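Local atomic coordinates of putative L-alanine-DL-glutamate epimerase (Burkholderia xenovorans, PDB entry 3GO2), a protein that probably acts as a magnesium-dependent racemase or epimerase of the mandelate racemase/muconate lactonizing enzyme family, although its own substrate is not established. Residues F239-Y249 against H263-L271; F281-D292 against F307-H318. All coordinates share one frame; numbering follows the deposited sequence.

Interaction 1 of 2, residues F239-Y249 against H263-L271. With MG (magnesium ion), chain C; MG (magnesium ion), chain B.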
loop_
_atom_site.group_PDB
_atom_site.type_symbol
_atom_site.label_atom_id
_atom_site.label_comp_id
_atom_site.label_asym_id
_atom_site.label_seq_id
_atom_site.Cartn_x
_atom_site.Cartn_y
_atom_site.Cartn_z
ATOM N N PHE A 239 -29.849 -14.725 -8.796
ATOM C CA PHE A 239 -30.624 -13.974 -9.772
ATOM C C PHE A 239 -29.756 -13.508 -10.913
ATOM O O PHE A 239 -28.581 -13.194 -10.722
ATOM C CB PHE A 239 -31.211 -12.743 -9.121
ATOM C CG PHE A 239 -32.531 -12.954 -8.553
ATOM C CD1 PHE A 239 -33.660 -12.694 -9.309
ATOM C CD2 PHE A 239 -32.661 -13.419 -7.255
ATOM C CE1 PHE A 239 -34.905 -12.888 -8.776
ATOM C CE2 PHE A 239 -33.901 -13.612 -6.707
ATOM C CZ PHE A 239 -35.026 -13.345 -7.459
ATOM N N ASP A 240 -30.318 -13.440 -12.108
ATOM C CA ASP A 240 -29.597 -12.857 -13.221
ATOM C C ASP A 240 -29.841 -11.346 -13.261
ATOM O O ASP A 240 -30.921 -10.914 -13.638
ATOM C CB ASP A 240 -30.062 -13.495 -14.523
ATOM C CG ASP A 240 -29.377 -12.925 -15.741
ATOM O OD1 ASP A 240 -28.215 -12.474 -15.641
ATOM O OD2 ASP A 240 -30.013 -12.971 -16.819
ATOM N N LEU A 241 -28.866 -10.549 -12.814
ATOM C CA LEU A 241 -29.010 -9.085 -12.823
ATOM C C LEU A 241 -27.941 -8.421 -13.685
ATOM O O LEU A 241 -26.744 -8.692 -13.546
ATOM C CB LEU A 241 -28.925 -8.508 -11.404
ATOM C CG LEU A 241 -29.973 -9.045 -10.422
ATOM C CD1 LEU A 241 -29.701 -8.666 -8.972
ATOM C CD2 LEU A 241 -31.344 -8.537 -10.856
ATOM N N PHE A 242 -28.386 -7.517 -14.541
ATOM C CA PHE A 242 -27.520 -6.776 -15.459
ATOM C C PHE A 242 -26.557 -5.914 -14.664
ATOM O O PHE A 242 -25.366 -5.848 -14.950
ATOM C CB PHE A 242 -28.418 -5.924 -16.345
ATOM C CG PHE A 242 -27.714 -5.080 -17.360
ATOM C CD1 PHE A 242 -27.688 -5.456 -18.695
ATOM C CD2 PHE A 242 -27.172 -3.854 -17.017
ATOM C CE1 PHE A 242 -27.105 -4.629 -19.633
ATOM C CE2 PHE A 242 -26.558 -3.051 -17.964
ATOM C CZ PHE A 242 -26.547 -3.425 -19.271
ATOM N N TRP A 243 -27.090 -5.272 -13.631
ATOM C CA TRP A 243 -26.282 -4.619 -12.638
ATOM C C TRP A 243 -27.068 -4.430 -11.345
ATOM O O TRP A 243 -28.311 -4.432 -11.340
ATOM C CB TRP A 243 -25.657 -3.309 -13.149
ATOM C CG TRP A 243 -26.473 -2.039 -13.246
ATOM C CD1 TRP A 243 -27.420 -1.568 -12.370
ATOM C CD2 TRP A 243 -26.301 -1.028 -14.234
ATOM N NE1 TRP A 243 -27.871 -0.339 -12.775
ATOM C CE2 TRP A 243 -27.185 0.030 -13.910
ATOM C CE3 TRP A 243 -25.458 -0.892 -15.358
ATOM C CZ2 TRP A 243 -27.274 1.180 -14.683
ATOM C CZ3 TRP A 243 -25.549 0.244 -16.119
ATOM C CH2 TRP A 243 -26.456 1.279 -15.783
ATOM N N VAL A 244 -26.321 -4.218 -10.261
ATOM C CA VAL A 244 -26.878 -3.733 -9.002
ATOM C C VAL A 244 -26.198 -2.385 -8.748
ATOM O O VAL A 244 -24.975 -2.267 -8.707
ATOM C CB VAL A 244 -26.615 -4.668 -7.828
ATOM C CG1 VAL A 244 -27.173 -4.066 -6.536
ATOM C CG2 VAL A 244 -27.207 -6.023 -8.099
ATOM N N GLU A 245 -27.028 -1.358 -8.647
ATOM C CA GLU A 245 -26.593 0.020 -8.564
ATOM C C GLU A 245 -26.634 0.507 -7.133
ATOM O O GLU A 245 -27.683 0.433 -6.462
ATOM C CB GLU A 245 -27.514 0.857 -9.455
ATOM C CG GLU A 245 -27.147 2.276 -9.641
ATOM C CD GLU A 245 -28.034 2.975 -10.710
ATOM O OE1 GLU A 245 -28.028 4.217 -10.736
ATOM O OE2 GLU A 245 -28.690 2.294 -11.537
ATOM N N ILE A 246 -25.473 0.975 -6.664
ATOM C CA ILE A 246 -25.287 1.376 -5.276
ATOM C C ILE A 246 -24.550 2.709 -5.261
ATOM O O ILE A 246 -23.417 2.768 -5.703
ATOM C CB ILE A 246 -24.445 0.351 -4.508
ATOM C CG1 ILE A 246 -25.147 -1.013 -4.456
ATOM C CG2 ILE A 246 -24.144 0.872 -3.065
ATOM C CD1 ILE A 246 -24.322 -2.163 -3.849
ATOM N N ASP A 247 -25.195 3.758 -4.761
ATOM C CA ASP A 247 -24.546 5.038 -4.548
ATOM C C ASP A 247 -23.908 5.028 -3.163
ATOM O O ASP A 247 -24.490 4.550 -2.199
ATOM C CB ASP A 247 -25.539 6.178 -4.706
ATOM C CG ASP A 247 -26.075 6.257 -6.088
ATOM O OD1 ASP A 247 -25.262 6.417 -7.028
ATOM O OD2 ASP A 247 -27.306 6.133 -6.234
ATOM N N SER A 248 -22.697 5.561 -3.080
ATOM C CA SER A 248 -21.919 5.536 -1.854
ATOM C C SER A 248 -20.891 6.634 -1.878
ATOM O O SER A 248 -20.271 6.895 -2.930
ATOM C CB SER A 248 -21.185 4.192 -1.764
ATOM O OG SER A 248 -20.421 4.112 -0.571
ATOM N N TYR A 249 -20.638 7.217 -0.700
ATOM C CA TYR A 249 -19.529 8.126 -0.519
ATOM C C TYR A 249 -18.339 7.454 0.207
ATOM O O TYR A 249 -17.455 8.132 0.745
ATOM C CB TYR A 249 -20.027 9.348 0.234
ATOM C CG TYR A 249 -21.014 10.175 -0.571
ATOM C CD1 TYR A 249 -20.691 10.598 -1.840
ATOM C CD2 TYR A 249 -22.260 10.542 -0.050
ATOM C CE1 TYR A 249 -21.551 11.366 -2.588
ATOM C CE2 TYR A 249 -23.135 11.332 -0.803
ATOM C CZ TYR A 249 -22.758 11.738 -2.070
ATOM O OH TYR A 249 -23.581 12.514 -2.853
ATOM N N HIS A 263 -22.758 -10.056 -8.980
ATOM C CA HIS A 263 -23.363 -9.206 -9.994
ATOM C C HIS A 263 -22.503 -7.999 -10.329
ATOM O O HIS A 263 -21.784 -7.496 -9.483
ATOM C CB HIS A 263 -24.678 -8.648 -9.476
ATOM C CG HIS A 263 -25.614 -9.692 -8.969
ATOM N ND1 HIS A 263 -26.055 -10.719 -9.760
ATOM C CD2 HIS A 263 -26.174 -9.877 -7.751
ATOM C CE1 HIS A 263 -26.863 -11.496 -9.054
ATOM N NE2 HIS A 263 -26.947 -11.014 -7.833
ATOM N N PRO A 264 -22.631 -7.485 -11.548
ATOM C CA PRO A 264 -21.952 -6.225 -11.864
ATOM C C PRO A 264 -22.466 -5.108 -10.969
ATOM O O PRO A 264 -23.677 -5.032 -10.724
ATOM C CB PRO A 264 -22.316 -5.977 -13.350
ATOM C CG PRO A 264 -22.724 -7.359 -13.857
ATOM C CD PRO A 264 -23.349 -8.051 -12.707
ATOM N N ILE A 265 -21.563 -4.260 -10.482
ATOM C CA ILE A 265 -21.933 -3.118 -9.627
ATOM C C ILE A 265 -21.757 -1.838 -10.399
ATOM O O ILE A 265 -20.712 -1.596 -11.032
ATOM C CB ILE A 265 -21.055 -3.057 -8.356
ATOM C CG1 ILE A 265 -21.249 -4.322 -7.515
ATOM C CG2 ILE A 265 -21.334 -1.800 -7.518
ATOM C CD1 ILE A 265 -22.650 -4.560 -7.028
ATOM N N SER A 266 -22.789 -1.013 -10.388
ATOM C CA SER A 266 -22.697 0.317 -10.960
ATOM C C SER A 266 -22.832 1.368 -9.870
ATOM O O SER A 266 -23.449 1.128 -8.826
ATOM C CB SER A 266 -23.764 0.497 -12.023
ATOM O OG SER A 266 -25.036 0.455 -11.450
ATOM N N SER A 267 -22.234 2.523 -10.094
ATOM C CA SER A 267 -22.298 3.618 -9.132
ATOM C C SER A 267 -21.919 4.915 -9.821
ATOM O O SER A 267 -21.657 4.943 -11.018
ATOM C CB SER A 267 -21.350 3.356 -7.942
ATOM O OG SER A 267 -21.642 4.187 -6.830
ATOM N N CYS A 268 -21.903 5.982 -9.045
ATOM C CA CYS A 268 -21.241 7.259 -9.366
ATOM C C CYS A 268 -22.163 8.334 -9.936
ATOM O O CYS A 268 -21.657 9.414 -10.252
ATOM C CB CYS A 268 -20.037 7.103 -10.276
ATOM S SG CYS A 268 -18.836 5.851 -9.766
ATOM N N GLU A 269 -23.474 8.080 -10.034
ATOM C CA GLU A 269 -24.372 9.029 -10.682
ATOM C C GLU A 269 -24.468 10.374 -9.982
ATOM O O GLU A 269 -24.988 11.330 -10.570
ATOM C CB GLU A 269 -25.784 8.445 -10.839
ATOM C CG GLU A 269 -26.634 8.462 -9.583
ATOM C CD GLU A 269 -27.977 7.816 -9.787
ATOM O OE1 GLU A 269 -28.843 8.043 -8.951
ATOM O OE2 GLU A 269 -28.179 7.119 -10.782
ATOM N N THR A 270 -23.977 10.458 -8.745
ATOM C CA THR A 270 -24.082 11.675 -7.973
ATOM C C THR A 270 -22.756 12.417 -7.872
ATOM O O THR A 270 -22.658 13.362 -7.077
ATOM C CB THR A 270 -24.689 11.458 -6.571
ATOM O OG1 THR A 270 -23.738 10.839 -5.693
ATOM C CG2 THR A 270 -25.972 10.645 -6.653
ATOM N N LEU A 271 -21.752 11.979 -8.624
ATOM C CA LEU A 271 -20.394 12.511 -8.494
ATOM C C LEU A 271 -20.046 13.519 -9.602
ATOM O O LEU A 271 -20.580 13.456 -10.727
ATOM C CB LEU A 271 -19.387 11.375 -8.534
ATOM C CG LEU A 271 -19.537 10.253 -7.529
ATOM C CD1 LEU A 271 -18.377 9.227 -7.708
ATOM C CD2 LEU A 271 -19.598 10.796 -6.105
HETATM MG MG MG C . -22.916 13.872 -4.786
HETATM MG MG MG B . -30.082 5.633 -9.901
HETATM O O HOH W 1 -25.758 -10.974 -12.442
HETATM O O HOH W 2 -25.078 5.522 -9.553
HETATM O O HOH W 3 -23.154 8.254 -6.744
HETATM O O HOH W 4 -28.556 4.970 -8.195
HETATM O O HOH W 5 -21.133 6.687 -5.556
HETATM O O HOH W 6 -31.185 6.804 -9.120
HETATM O O HOH W 7 -22.594 16.163 -4.288
HETATM O O HOH W 8 -20.413 13.940 -4.469
#
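Ser-266 lies under the indole of Trp-243, and Glu-269 meets Glu-245 at a magnesium ion. Trp-243, Glu-245 and Ser-266 lie on the parallel strands 243-245 and 265-267; Glu-269 is in the turn just after the second strand. Helix 251-259 joins the strands as a beta-alpha-beta unit of the C-terminal barrel domain. The Ser-266 CB sits over the five-membered ring of Trp-243, 3.8 Å from its centroid, as a CH-pi contact. A chi1 of 78° places the indole CG between the backbone N and carbonyl carbon, which swings the ring across Ser-266. Trp-243 NE1 gives its hydrogen weakly to Glu-245 OE2, which also forms a salt bridge with Lys-163.

Glu-245 and Glu-269 come together at about a right angle, with carboxylate planes 85° apart. Glu-245 OE1 and Glu-269 OE2 are both acceptors, 2.9 Å apart. The shared magnesium ion probably offsets their repulsion, and Asp-219 completes the protein ligands. Asp-247 crosses Glu-269 and takes hydrogens from waters that also reach the backbone N atoms of Glu-269 and Thr-270.

At the other end, Leu-241 CD1 lies over the centre of the His-263 ring, 3.9 Å from its centroid, as a CH-pi contact. His-263 NE2 bonds to the carbonyl of Leu-236. Between these ends, Val-244 N bonds to Pro-264 O, and Ile-246 N to Ser-266 O. Ser-267 OG donates to Ile-246 O over 2.5 Å. A second magnesium ion is held by Tyr-249 OH at 2.5 Å and Thr-270 O at 2.4 Å, with Pro-78 O of a neighbouring subunit; the metal lies in the plane of the tyrosine ring, at its edge.

Interaction 2 of 2, residues F281-D292 against F307-H318; sequences FDANAVDVAIVD and FADAHDINVAPH
Phe-307 meets Phe-281 near the ends of two barrel helices, 298-310 and 273-282. Strands 314-317 and 288-291 follow them as parallel neighbours in the barrel sheet. The two phenyl planes are only 25° apart, but the rings are displaced along their planes and share little face. Phe-307 CE2 comes to 3.3 Å from Phe-281 CD2. Ala-308 then packs its CB against Phe-281 CE2.

His-311 turns a ring face to Phe-281. Phe-281 CB stands over the centre of the imidazole, and its phenyl edge also points to that face, with the planes at 61°. A water bridges His-311 NE2 and Asp-282 OD1; Asp-282 OD2 forms a salt bridge with Lys-278. Asp-312 has positive phi and closes the helix as a Schellman motif. Ile-313 then reaches back to Phe-281: CD1 is 3.7 Å from the phenyl centroid, over the face. With CG2 anti to the backbone N, its other branch touches Ala-289 CB at 3.9 Å.

From Asn-314 the backbones pair. Ala-289 N bonds to Asn-314 O. The Asn-314 amide turns to a neighbouring subunit, where it meets Asn-190. Val-315 rests its CB against Val-291 CG2. Ala-316 donates from N to Ala-289 O and accepts from Val-291 N. Pro-317 brings its CA close to Val-291 O.

His-318 N bonds to that same carbonyl. Its ND1 donates to Asp-292 OD1 at 2.7 Å, from above the carboxylate plane, with the ring and carboxylate planes 88° apart. Asp-292 OD1 also bonds to Tyr-321 OH, and OD2 caps Trp-295 N. Such multiple bonding probably fixes the carboxylate. Because ND1 donates in this bond, the aspartate probably helps to set the rotation of the imidazole, with NE2 directed toward Glu-269.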
loop_
_atom_site.group_PDB
_atom_site.type_symbol
_atom_site.label_atom_id
_atom_site.label_comp_id
_atom_site.label_asym_id
_atom_site.label_seq_id
_atom_site.Cartn_x
_atom_site.Cartn_y
_atom_site.Cartn_z
ATOM N N PHE A 281 -12.437 4.516 -8.803
ATOM C CA PHE A 281 -11.718 3.717 -9.789
ATOM C C PHE A 281 -10.418 3.162 -9.177
ATOM O O PHE A 281 -10.054 1.996 -9.414
ATOM C CB PHE A 281 -11.431 4.533 -11.047
ATOM C CG PHE A 281 -12.669 5.001 -11.821
ATOM C CD1 PHE A 281 -13.959 4.643 -11.471
ATOM C CD2 PHE A 281 -12.509 5.790 -12.959
ATOM C CE1 PHE A 281 -15.048 5.086 -12.197
ATOM C CE2 PHE A 281 -13.600 6.233 -13.690
ATOM C CZ PHE A 281 -14.873 5.871 -13.310
ATOM N N ASP A 282 -9.726 3.977 -8.385
ATOM C CA ASP A 282 -8.484 3.524 -7.730
ATOM C C ASP A 282 -8.727 2.310 -6.811
ATOM O O ASP A 282 -7.842 1.454 -6.656
ATOM C CB ASP A 282 -7.879 4.665 -6.926
ATOM C CG ASP A 282 -7.247 5.743 -7.814
ATOM O OD1 ASP A 282 -7.106 5.543 -9.030
ATOM O OD2 ASP A 282 -6.871 6.763 -7.237
ATOM N N ALA A 283 -9.924 2.256 -6.237
ATOM C CA ALA A 283 -10.322 1.185 -5.340
ATOM C C ALA A 283 -10.960 -0.028 -6.018
ATOM O O ALA A 283 -11.287 -0.987 -5.327
ATOM C CB ALA A 283 -11.254 1.754 -4.245
ATOM N N ASN A 284 -11.088 -0.018 -7.342
ATOM C CA ASN A 284 -11.785 -1.107 -8.058
ATOM C C ASN A 284 -13.216 -1.234 -7.576
ATOM O O ASN A 284 -13.753 -2.347 -7.449
ATOM C CB ASN A 284 -11.088 -2.461 -7.873
ATOM C CG ASN A 284 -9.752 -2.506 -8.508
ATOM O OD1 ASN A 284 -9.611 -2.172 -9.675
ATOM N ND2 ASN A 284 -8.745 -2.960 -7.755
ATOM N N ALA A 285 -13.867 -0.102 -7.311
ATOM C CA ALA A 285 -15.180 -0.135 -6.688
ATOM C C ALA A 285 -16.326 -0.428 -7.665
ATOM O O ALA A 285 -17.417 -0.785 -7.208
ATOM C CB ALA A 285 -15.471 1.212 -5.947
ATOM N N VAL A 286 -16.121 -0.254 -8.973
ATOM C CA VAL A 286 -17.253 -0.381 -9.927
ATOM C C VAL A 286 -16.976 -1.214 -11.177
ATOM O O VAL A 286 -15.870 -1.211 -11.730
ATOM C CB VAL A 286 -17.819 0.987 -10.382
ATOM C CG1 VAL A 286 -18.328 1.800 -9.171
ATOM C CG2 VAL A 286 -16.803 1.753 -11.178
ATOM N N ASP A 287 -18.000 -1.938 -11.617
ATOM C CA ASP A 287 -18.012 -2.448 -12.977
ATOM C C ASP A 287 -18.355 -1.346 -13.987
ATOM O O ASP A 287 -17.735 -1.256 -15.066
ATOM C CB ASP A 287 -19.004 -3.594 -13.117
ATOM C CG ASP A 287 -18.572 -4.822 -12.363
ATOM O OD1 ASP A 287 -17.877 -5.661 -12.958
ATOM O OD2 ASP A 287 -18.876 -4.946 -11.154
ATOM N N VAL A 288 -19.384 -0.567 -13.670
ATOM C CA VAL A 288 -19.899 0.488 -14.563
ATOM C C VAL A 288 -19.977 1.807 -13.832
ATOM O O VAL A 288 -20.430 1.842 -12.690
ATOM C CB VAL A 288 -21.288 0.112 -15.067
ATOM C CG1 VAL A 288 -21.894 1.243 -15.915
ATOM C CG2 VAL A 288 -21.221 -1.215 -15.862
ATOM N N ALA A 289 -19.530 2.882 -14.478
ATOM C CA ALA A 289 -19.639 4.216 -13.914
ATOM C C ALA A 289 -20.789 4.972 -14.547
ATOM O O ALA A 289 -20.816 5.151 -15.768
ATOM C CB ALA A 289 -18.313 4.982 -14.046
ATOM N N ILE A 290 -21.773 5.350 -13.732
ATOM C CA ILE A 290 -22.881 6.177 -14.183
ATOM C C ILE A 290 -22.454 7.636 -14.105
ATOM O O ILE A 290 -21.960 8.077 -13.063
ATOM C CB ILE A 290 -24.152 5.908 -13.369
ATOM C CG1 ILE A 290 -24.553 4.428 -13.538
ATOM C CG2 ILE A 290 -25.295 6.821 -13.860
ATOM C CD1 ILE A 290 -25.437 3.932 -12.424
ATOM N N VAL A 291 -22.589 8.366 -15.212
ATOM C CA VAL A 291 -22.159 9.765 -15.281
ATOM C C VAL A 291 -23.390 10.630 -15.479
ATOM O O VAL A 291 -24.156 10.403 -16.406
ATOM C CB VAL A 291 -21.184 9.998 -16.429
ATOM C CG1 VAL A 291 -20.761 11.465 -16.489
ATOM C CG2 VAL A 291 -19.925 9.079 -16.301
ATOM N N ASP A 292 -23.604 11.584 -14.591
ATOM C CA ASP A 292 -24.736 12.513 -14.767
ATOM C C ASP A 292 -24.211 13.732 -15.532
ATOM O O ASP A 292 -23.538 14.594 -14.977
ATOM C CB ASP A 292 -25.393 12.877 -13.447
ATOM C CG ASP A 292 -26.729 13.568 -13.652
ATOM O OD1 ASP A 292 -27.729 13.228 -12.974
ATOM O OD2 ASP A 292 -26.780 14.398 -14.576
ATOM N N PHE A 307 -11.425 9.200 -18.768
ATOM C CA PHE A 307 -10.767 8.713 -17.564
ATOM C C PHE A 307 -11.215 7.272 -17.280
ATOM O O PHE A 307 -10.368 6.390 -17.035
ATOM C CB PHE A 307 -11.090 9.659 -16.396
ATOM C CG PHE A 307 -10.564 9.202 -15.076
ATOM C CD1 PHE A 307 -9.214 8.959 -14.878
ATOM C CD2 PHE A 307 -11.411 9.105 -13.992
ATOM C CE1 PHE A 307 -8.754 8.596 -13.632
ATOM C CE2 PHE A 307 -10.957 8.746 -12.760
ATOM C CZ PHE A 307 -9.631 8.459 -12.587
ATOM N N ALA A 308 -12.525 7.017 -17.373
ATOM C CA ALA A 308 -13.058 5.682 -17.207
ATOM C C ALA A 308 -12.494 4.736 -18.262
ATOM O O ALA A 308 -12.152 3.591 -17.953
ATOM C CB ALA A 308 -14.615 5.712 -17.300
ATOM N N ASP A 309 -12.375 5.231 -19.492
ATOM C CA ASP A 309 -11.873 4.413 -20.589
ATOM C C ASP A 309 -10.478 3.866 -20.289
ATOM O O ASP A 309 -10.180 2.706 -20.607
ATOM C CB ASP A 309 -11.857 5.252 -21.861
ATOM C CG ASP A 309 -11.560 4.441 -23.072
ATOM O OD1 ASP A 309 -12.238 3.404 -23.242
ATOM O OD2 ASP A 309 -10.647 4.849 -23.829
ATOM N N ALA A 310 -9.634 4.672 -19.658
ATOM C CA ALA A 310 -8.254 4.243 -19.342
ATOM C C ALA A 310 -8.209 3.172 -18.280
ATOM O O ALA A 310 -7.245 2.389 -18.240
ATOM C CB ALA A 310 -7.384 5.477 -18.935
ATOM N N HIS A 311 -9.272 3.102 -17.456
ATOM C CA HIS A 311 -9.482 2.070 -16.450
ATOM C C HIS A 311 -10.302 0.886 -16.996
ATOM O O HIS A 311 -10.669 -0.007 -16.247
ATOM C CB HIS A 311 -10.231 2.655 -15.240
ATOM C CG HIS A 311 -9.380 3.484 -14.317
ATOM N ND1 HIS A 311 -8.708 2.929 -13.244
ATOM C CD2 HIS A 311 -9.130 4.814 -14.272
ATOM C CE1 HIS A 311 -8.070 3.888 -12.589
ATOM N NE2 HIS A 311 -8.314 5.038 -13.185
ATOM N N ASP A 312 -10.583 0.880 -18.296
ATOM C CA ASP A 312 -11.443 -0.116 -18.956
ATOM C C ASP A 312 -12.781 -0.258 -18.233
ATOM O O ASP A 312 -13.276 -1.366 -18.023
ATOM C CB ASP A 312 -10.739 -1.478 -19.115
ATOM C CG ASP A 312 -9.673 -1.483 -20.203
ATOM O OD1 ASP A 312 -9.785 -0.732 -21.199
ATOM O OD2 ASP A 312 -8.712 -2.258 -20.055
ATOM N N ILE A 313 -13.388 0.889 -17.891
ATOM C CA ILE A 313 -14.716 0.963 -17.334
ATOM C C ILE A 313 -15.630 1.651 -18.339
ATOM O O ILE A 313 -15.296 2.716 -18.839
ATOM C CB ILE A 313 -14.689 1.799 -16.016
ATOM C CG1 ILE A 313 -13.837 1.096 -14.959
ATOM C CG2 ILE A 313 -16.102 2.075 -15.500
ATOM C CD1 ILE A 313 -13.564 1.950 -13.725
ATOM N N ASN A 314 -16.764 1.025 -18.645
ATOM C CA ASN A 314 -17.757 1.638 -19.501
ATOM C C ASN A 314 -18.704 2.483 -18.661
ATOM O O ASN A 314 -18.894 2.241 -17.448
ATOM C CB ASN A 314 -18.528 0.557 -20.280
ATOM C CG ASN A 314 -17.695 -0.053 -21.388
ATOM O OD1 ASN A 314 -16.594 0.408 -21.658
ATOM N ND2 ASN A 314 -18.211 -1.116 -22.020
ATOM N N VAL A 315 -19.296 3.483 -19.314
ATOM C CA VAL A 315 -20.111 4.491 -18.615
ATOM C C VAL A 315 -21.539 4.476 -19.106
ATOM O O VAL A 315 -21.815 4.032 -20.234
ATOM C CB VAL A 315 -19.519 5.911 -18.782
ATOM C CG1 VAL A 315 -18.102 5.959 -18.273
ATOM C CG2 VAL A 315 -19.558 6.353 -20.255
ATOM N N ALA A 316 -22.455 4.935 -18.268
ATOM C CA ALA A 316 -23.863 5.041 -18.655
ATOM C C ALA A 316 -24.383 6.396 -18.192
ATOM O O ALA A 316 -24.182 6.767 -17.050
ATOM C CB ALA A 316 -24.696 3.930 -18.019
ATOM N N PRO A 317 -25.085 7.125 -19.070
ATOM C CA PRO A 317 -25.687 8.377 -18.586
ATOM C C PRO A 317 -26.815 8.184 -17.596
ATOM O O PRO A 317 -27.555 7.185 -17.660
ATOM C CB PRO A 317 -26.268 9.017 -19.855
ATOM C CG PRO A 317 -25.857 8.208 -20.946
ATOM C CD PRO A 317 -25.233 6.957 -20.521
ATOM N N HIS A 318 -26.918 9.138 -16.665
ATOM C CA HIS A 318 -28.042 9.250 -15.758
ATOM C C HIS A 318 -29.089 10.115 -16.467
ATOM O O HIS A 318 -28.849 11.284 -16.798
ATOM C CB HIS A 318 -27.574 9.903 -14.474
ATOM C CG HIS A 318 -28.574 9.875 -13.377
ATOM N ND1 HIS A 318 -28.530 10.768 -12.331
ATOM C CD2 HIS A 318 -29.602 9.028 -13.114
ATOM C CE1 HIS A 318 -29.482 10.471 -11.469
ATOM N NE2 HIS A 318 -30.160 9.433 -11.925
HETATM O O HOH W 9 -6.926 6.765 -11.410
HETATM O O HOH W 10 -15.269 -2.881 -16.773
HETATM O O HOH W 11 -17.633 -1.702 -17.653
#

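How the interactions relate
Interactions 1 and 2 follow each other along the chain and around one barrel sheet, their centres about 11 Å apart. Strands 265-267 and 288-291 are direct neighbours, so the two contacts continue each other. Ile-265 O and Asp-287 N are 2.8 Å apart, and Ser-267 O and Ile-290 N 2.7 Å; both are probable hydrogen bonds. The contacts also converge on the metal site of interaction 1. Ile-290 CD1 packs 3.1 Å from Glu-245 OE1. His-318 NE2 lies 3.3 Å from Glu-269 OE2, and the nearest atom of the His-318 side chain is about 4 Å from the magnesium ion bound by Glu-245 and Glu-269. Ile-290 and His-318 thus pack beside these metal ligands.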